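PDB 1VHK: ribosomal RNA small subunit methyltransferase E from Bacillus subtilis, which probably methylates N3 of a specific uridine of 16S rRNA in the assembled 30S subunit, using S-adenosyl-L-methionine. Local coordinates for residues 83-89 / 107-113; 94-98 / 236-241. One frame throughout, in Å; residues are numbered along the deposited sequence.

Overall arrangement
Following the chain from the N terminus past the mixed sheet of the PUA-family region, strand 82-88 enters the parallel sheet of the methyltransferase domain, helix 94-104 leads back across it, and strand 109-113 lies down beside the first strand. Contact 1 (83-89 with 107-113) closes this short beta-alpha-beta loop of 17 residues. Contact 2 (94-98 with 236-241) starts inside that loop and reaches across 137 intervening residues, so the contacts cross rather than nest. It sets the start of the crossover helix against the beginning of the last helix, 239-253. The centres of the two contacts are about 10 Å apart, and they meet where I98 touches F110 and S87, and P240 touches I85.

Contact 1. Residues 83-89 / 107-113; sequences VYIASGL and AHAFIPF
Backbone hydrogen bonds join 83-89 to 107-113 in parallel. The shortest run from H108 N and I111 N to V83 O and I85 O respectively, both 2.7 Å. Others are I85 N to A109 O and L89 N to F113 O (3.1 Å each), F113 N to S87 O (3.2 Å) and a weak S87 N to I111 O (3.1 Å). V83 O also accepts a weak bond from A109 N (3.3 Å). Residues 84-87 are extended (phi about -100 to -115°, psi 115 to 129°); H108 (-89/-30°) is not. The register pairs Y84 with A109, I85 with F110 and G88 with F113; the strand axes approach to 4.6 Å at 20°. On one face, Y84 (chi1 m) lays CD1 3.7 Å from A109 CB and 4.2 Å from I111 CD1. F113, chi1 p, brings one face of its ring against G88 CA, 3.9 Å from the centroid and 18° off the normal, a CH-pi contact. On the other face, I85 CB meets F110 CD1 at 3.8 Å, and I85 also packs on P240 and L244 of helix 239-253. Strand 82-88, also bonded to strand 200-205, is an inner strand, and this pairing completes a beta-alpha-beta crossover through helix 94-104 in the SPOUT methyltransferase domain.

Contact 2. Residues 94-98 / 236-241; sequences KLEWI and TETAPL
E237, I98 and W97 lose the most surface here, 80, 73 and 58 Å² of 353 Å². The first turn of helix 94-104, with I98 N bonded to K94 O at 2.9 Å, presents I98 (chi1 m, chi2 t) to the backbone of 236-237: I98 CG1 lies 3.6 Å from E237 CA, and I98 CD1 3.6 Å from T236 O. The closest CA pair, I98 and E237, is 5.5 Å apart. Residues 236-238 have helical phi/psi and lead into helix 239-253. In the SPOUT-clan domain this contact brings that helix's start against the crossover helix, at a two-subunit interface. E237 CB, pointing toward 94-98, is 4.2 Å from W97 CE3, while chi1 p and chi2 m place the carboxylate for a salt bridge with K101 of the second subunit; K94, whose CE is 3.9 Å from E237 OE2, has its salt bridge with E208. The W97 ring, chi1 -143°, brings CZ3 to 3.2 Å from L241 CD2, a tight apolar approach, and meets W97 of the second subunit edge-to-face.

Contact 1. Residues 83-89 / 107-113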
# COMPACT_ATOMS: atom_id res chain seq x y z
N VAL A 83 7.15 11.67 -4.33
CA VAL A 83 6.54 10.95 -5.45
C VAL A 83 5.14 11.43 -5.71
O VAL A 83 4.38 11.80 -4.81
CB VAL A 83 6.80 9.47 -5.55
CG1 VAL A 83 7.50 8.87 -4.34
CG2 VAL A 83 5.61 8.64 -5.97
N TYR A 84 4.96 11.83 -6.99
CA TYR A 84 3.71 12.33 -7.50
C TYR A 84 2.96 11.26 -8.30
O TYR A 84 3.49 10.74 -9.29
CB TYR A 84 3.92 13.53 -8.40
CG TYR A 84 4.35 14.78 -7.69
CD1 TYR A 84 3.54 15.91 -7.67
CD2 TYR A 84 5.58 14.85 -7.06
CE1 TYR A 84 3.96 17.07 -7.05
CE2 TYR A 84 6.02 16.00 -6.45
CZ TYR A 84 5.20 17.10 -6.44
OH TYR A 84 5.64 18.25 -5.84
N ILE A 85 1.73 11.00 -7.91
CA ILE A 85 0.91 10.01 -8.57
C ILE A 85 -0.06 10.68 -9.55
O ILE A 85 -0.95 11.42 -9.16
CB ILE A 85 0.09 9.18 -7.55
CG1 ILE A 85 0.98 8.69 -6.42
CG2 ILE A 85 -0.60 8.02 -8.24
CD1 ILE A 85 2.21 7.93 -6.83
N ALA A 86 0.11 10.39 -10.85
CA ALA A 86 -0.86 10.87 -11.83
C ALA A 86 -1.81 9.73 -12.21
O ALA A 86 -1.33 8.82 -12.90
CB ALA A 86 -0.15 11.37 -13.09
N SER A 87 -3.11 9.82 -11.91
CA SER A 87 -3.99 8.73 -12.32
C SER A 87 -5.05 9.05 -13.34
O SER A 87 -5.93 9.91 -13.16
CB SER A 87 -4.67 8.11 -11.08
OG SER A 87 -3.78 7.98 -9.99
N GLY A 88 -5.15 8.27 -14.42
CA GLY A 88 -6.28 8.49 -15.35
C GLY A 88 -7.60 8.18 -14.64
O GLY A 88 -7.81 7.06 -14.13
N LEU A 89 -8.49 9.17 -14.57
CA LEU A 89 -9.75 9.02 -13.85
C LEU A 89 -10.33 7.62 -13.91
O LEU A 89 -10.79 7.19 -14.97
CB LEU A 89 -10.77 10.03 -14.32
CG LEU A 89 -10.96 11.35 -13.61
CD1 LEU A 89 -10.49 11.33 -12.16
CD2 LEU A 89 -10.28 12.51 -14.35
N ALA A 107 3.01 8.76 -0.67
CA ALA A 107 2.88 9.63 -1.84
C ALA A 107 2.93 11.09 -1.45
O ALA A 107 2.34 11.50 -0.45
CB ALA A 107 1.53 9.34 -2.52
N HIS A 108 3.56 11.93 -2.29
CA HIS A 108 3.69 13.35 -2.00
C HIS A 108 2.54 14.17 -2.53
O HIS A 108 2.16 15.16 -1.91
CB HIS A 108 5.03 13.95 -2.49
CG HIS A 108 5.11 15.42 -2.18
ND1 HIS A 108 5.34 15.90 -0.89
CD2 HIS A 108 4.90 16.51 -2.95
CE1 HIS A 108 5.30 17.23 -0.91
NE2 HIS A 108 5.03 17.61 -2.14
N ALA A 109 1.92 13.74 -3.63
CA ALA A 109 0.80 14.56 -4.14
C ALA A 109 0.06 13.74 -5.19
O ALA A 109 0.63 12.74 -5.58
CB ALA A 109 1.32 15.86 -4.74
N PHE A 110 -1.22 14.09 -5.44
CA PHE A 110 -1.94 13.31 -6.45
C PHE A 110 -2.41 14.21 -7.57
O PHE A 110 -2.68 15.40 -7.38
CB PHE A 110 -3.12 12.57 -5.84
CG PHE A 110 -2.80 11.60 -4.75
CD1 PHE A 110 -2.56 10.28 -5.01
CD2 PHE A 110 -2.70 12.07 -3.44
CE1 PHE A 110 -2.30 9.40 -3.97
CE2 PHE A 110 -2.40 11.20 -2.40
CZ PHE A 110 -2.21 9.86 -2.68
N ILE A 111 -2.37 13.71 -8.80
CA ILE A 111 -2.78 14.52 -9.96
C ILE A 111 -3.70 13.68 -10.85
O ILE A 111 -3.16 12.87 -11.62
CB ILE A 111 -1.58 14.90 -10.82
CG1 ILE A 111 -0.50 15.67 -10.03
CG2 ILE A 111 -2.04 15.70 -12.02
CD1 ILE A 111 0.80 15.73 -10.80
N PRO A 112 -4.99 13.84 -10.72
CA PRO A 112 -5.96 13.11 -11.53
C PRO A 112 -6.04 13.75 -12.91
O PRO A 112 -5.89 14.98 -13.00
CB PRO A 112 -7.27 13.28 -10.78
CG PRO A 112 -6.93 13.93 -9.49
CD PRO A 112 -5.68 14.75 -9.78
N PHE A 113 -6.27 12.97 -13.95
CA PHE A 113 -6.31 13.62 -15.27
C PHE A 113 -7.25 12.90 -16.19
O PHE A 113 -7.43 11.69 -16.01
CB PHE A 113 -4.90 13.76 -15.86
CG PHE A 113 -4.29 12.44 -16.24
CD1 PHE A 113 -3.44 11.77 -15.38
CD2 PHE A 113 -4.59 11.86 -17.46
CE1 PHE A 113 -2.91 10.55 -15.74
CE2 PHE A 113 -4.10 10.62 -17.80
CZ PHE A 113 -3.26 9.96 -16.93

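Contact 2. Residues 94-98 / 236-241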
# COMPACT_ATOMS: atom_id res chain seq x y z
N LYS A 94 -12.61 4.31 -7.15
CA LYS A 94 -11.24 3.84 -7.05
C LYS A 94 -10.24 4.94 -6.76
O LYS A 94 -9.18 4.71 -6.16
CB LYS A 94 -10.87 3.08 -8.33
CG LYS A 94 -11.66 1.81 -8.53
CD LYS A 94 -11.70 1.41 -9.99
CE LYS A 94 -12.30 0.03 -10.19
NZ LYS A 94 -12.78 -0.19 -11.57
N LEU A 95 -10.59 6.19 -7.09
CA LEU A 95 -9.71 7.31 -6.82
C LEU A 95 -9.55 7.55 -5.33
O LEU A 95 -8.46 7.90 -4.89
CB LEU A 95 -10.11 8.57 -7.52
CG LEU A 95 -9.09 9.39 -8.25
CD1 LEU A 95 -9.44 10.88 -8.17
CD2 LEU A 95 -7.66 9.17 -7.81
N GLU A 96 -10.60 7.35 -4.55
CA GLU A 96 -10.51 7.52 -3.10
C GLU A 96 -9.59 6.45 -2.50
O GLU A 96 -8.85 6.77 -1.59
CB GLU A 96 -11.88 7.42 -2.42
CG GLU A 96 -12.81 8.58 -2.66
CD GLU A 96 -14.12 8.42 -1.91
OE1 GLU A 96 -14.21 7.49 -1.07
OE2 GLU A 96 -15.07 9.21 -2.13
N TRP A 97 -9.63 5.24 -3.03
CA TRP A 97 -8.77 4.16 -2.55
C TRP A 97 -7.32 4.47 -2.91
O TRP A 97 -6.39 4.29 -2.14
CB TRP A 97 -9.19 2.84 -3.19
CG TRP A 97 -9.10 1.64 -2.29
CD1 TRP A 97 -9.96 1.33 -1.26
CD2 TRP A 97 -8.12 0.60 -2.32
NE1 TRP A 97 -9.56 0.17 -0.65
CE2 TRP A 97 -8.44 -0.31 -1.28
CE3 TRP A 97 -6.99 0.35 -3.12
CZ2 TRP A 97 -7.68 -1.45 -1.03
CZ3 TRP A 97 -6.26 -0.79 -2.86
CH2 TRP A 97 -6.59 -1.67 -1.82
N ILE A 98 -7.16 5.06 -4.12
CA ILE A 98 -5.82 5.41 -4.57
C ILE A 98 -5.27 6.52 -3.67
O ILE A 98 -4.09 6.48 -3.34
CB ILE A 98 -5.79 5.81 -6.05
CG1 ILE A 98 -5.84 4.57 -6.94
CG2 ILE A 98 -4.53 6.60 -6.38
CD1 ILE A 98 -6.44 4.81 -8.33
N THR A 236 -5.89 -0.44 -11.90
CA THR A 236 -5.53 0.93 -11.75
C THR A 236 -5.33 1.41 -10.33
O THR A 236 -4.59 2.40 -10.18
CB THR A 236 -6.53 1.94 -12.39
OG1 THR A 236 -7.88 1.57 -12.11
CG2 THR A 236 -6.22 1.91 -13.85
N GLU A 237 -6.11 0.84 -9.42
CA GLU A 237 -6.04 1.14 -8.01
C GLU A 237 -4.87 0.39 -7.37
O GLU A 237 -4.29 0.89 -6.40
CB GLU A 237 -7.36 0.90 -7.31
CG GLU A 237 -7.89 -0.50 -7.27
CD GLU A 237 -8.58 -1.03 -8.48
OE1 GLU A 237 -8.30 -0.61 -9.63
OE2 GLU A 237 -9.45 -1.93 -8.34
N THR A 238 -4.36 -0.64 -8.03
CA THR A 238 -3.28 -1.48 -7.53
C THR A 238 -1.89 -1.03 -7.94
O THR A 238 -1.00 -0.92 -7.06
CB THR A 238 -3.46 -2.96 -7.90
OG1 THR A 238 -4.83 -3.35 -7.73
CG2 THR A 238 -2.60 -3.86 -7.02
N ALA A 239 -1.67 -0.62 -9.17
CA ALA A 239 -0.39 -0.19 -9.71
C ALA A 239 0.38 0.82 -8.88
O ALA A 239 1.56 0.62 -8.60
CB ALA A 239 -0.54 0.36 -11.13
N PRO A 240 -0.21 1.94 -8.50
CA PRO A 240 0.45 2.95 -7.70
C PRO A 240 0.84 2.47 -6.30
O PRO A 240 1.76 3.03 -5.68
CB PRO A 240 -0.54 4.07 -7.58
CG PRO A 240 -1.70 3.75 -8.41
CD PRO A 240 -1.56 2.35 -8.91
N LEU A 241 0.11 1.51 -5.77
CA LEU A 241 0.37 0.97 -4.45
C LEU A 241 1.67 0.15 -4.45
O LEU A 241 2.56 0.41 -3.65
CB LEU A 241 -0.80 0.09 -4.03
CG LEU A 241 -1.93 0.76 -3.26
CD1 LEU A 241 -2.14 2.23 -3.64
CD2 LEU A 241 -3.20 -0.04 -3.46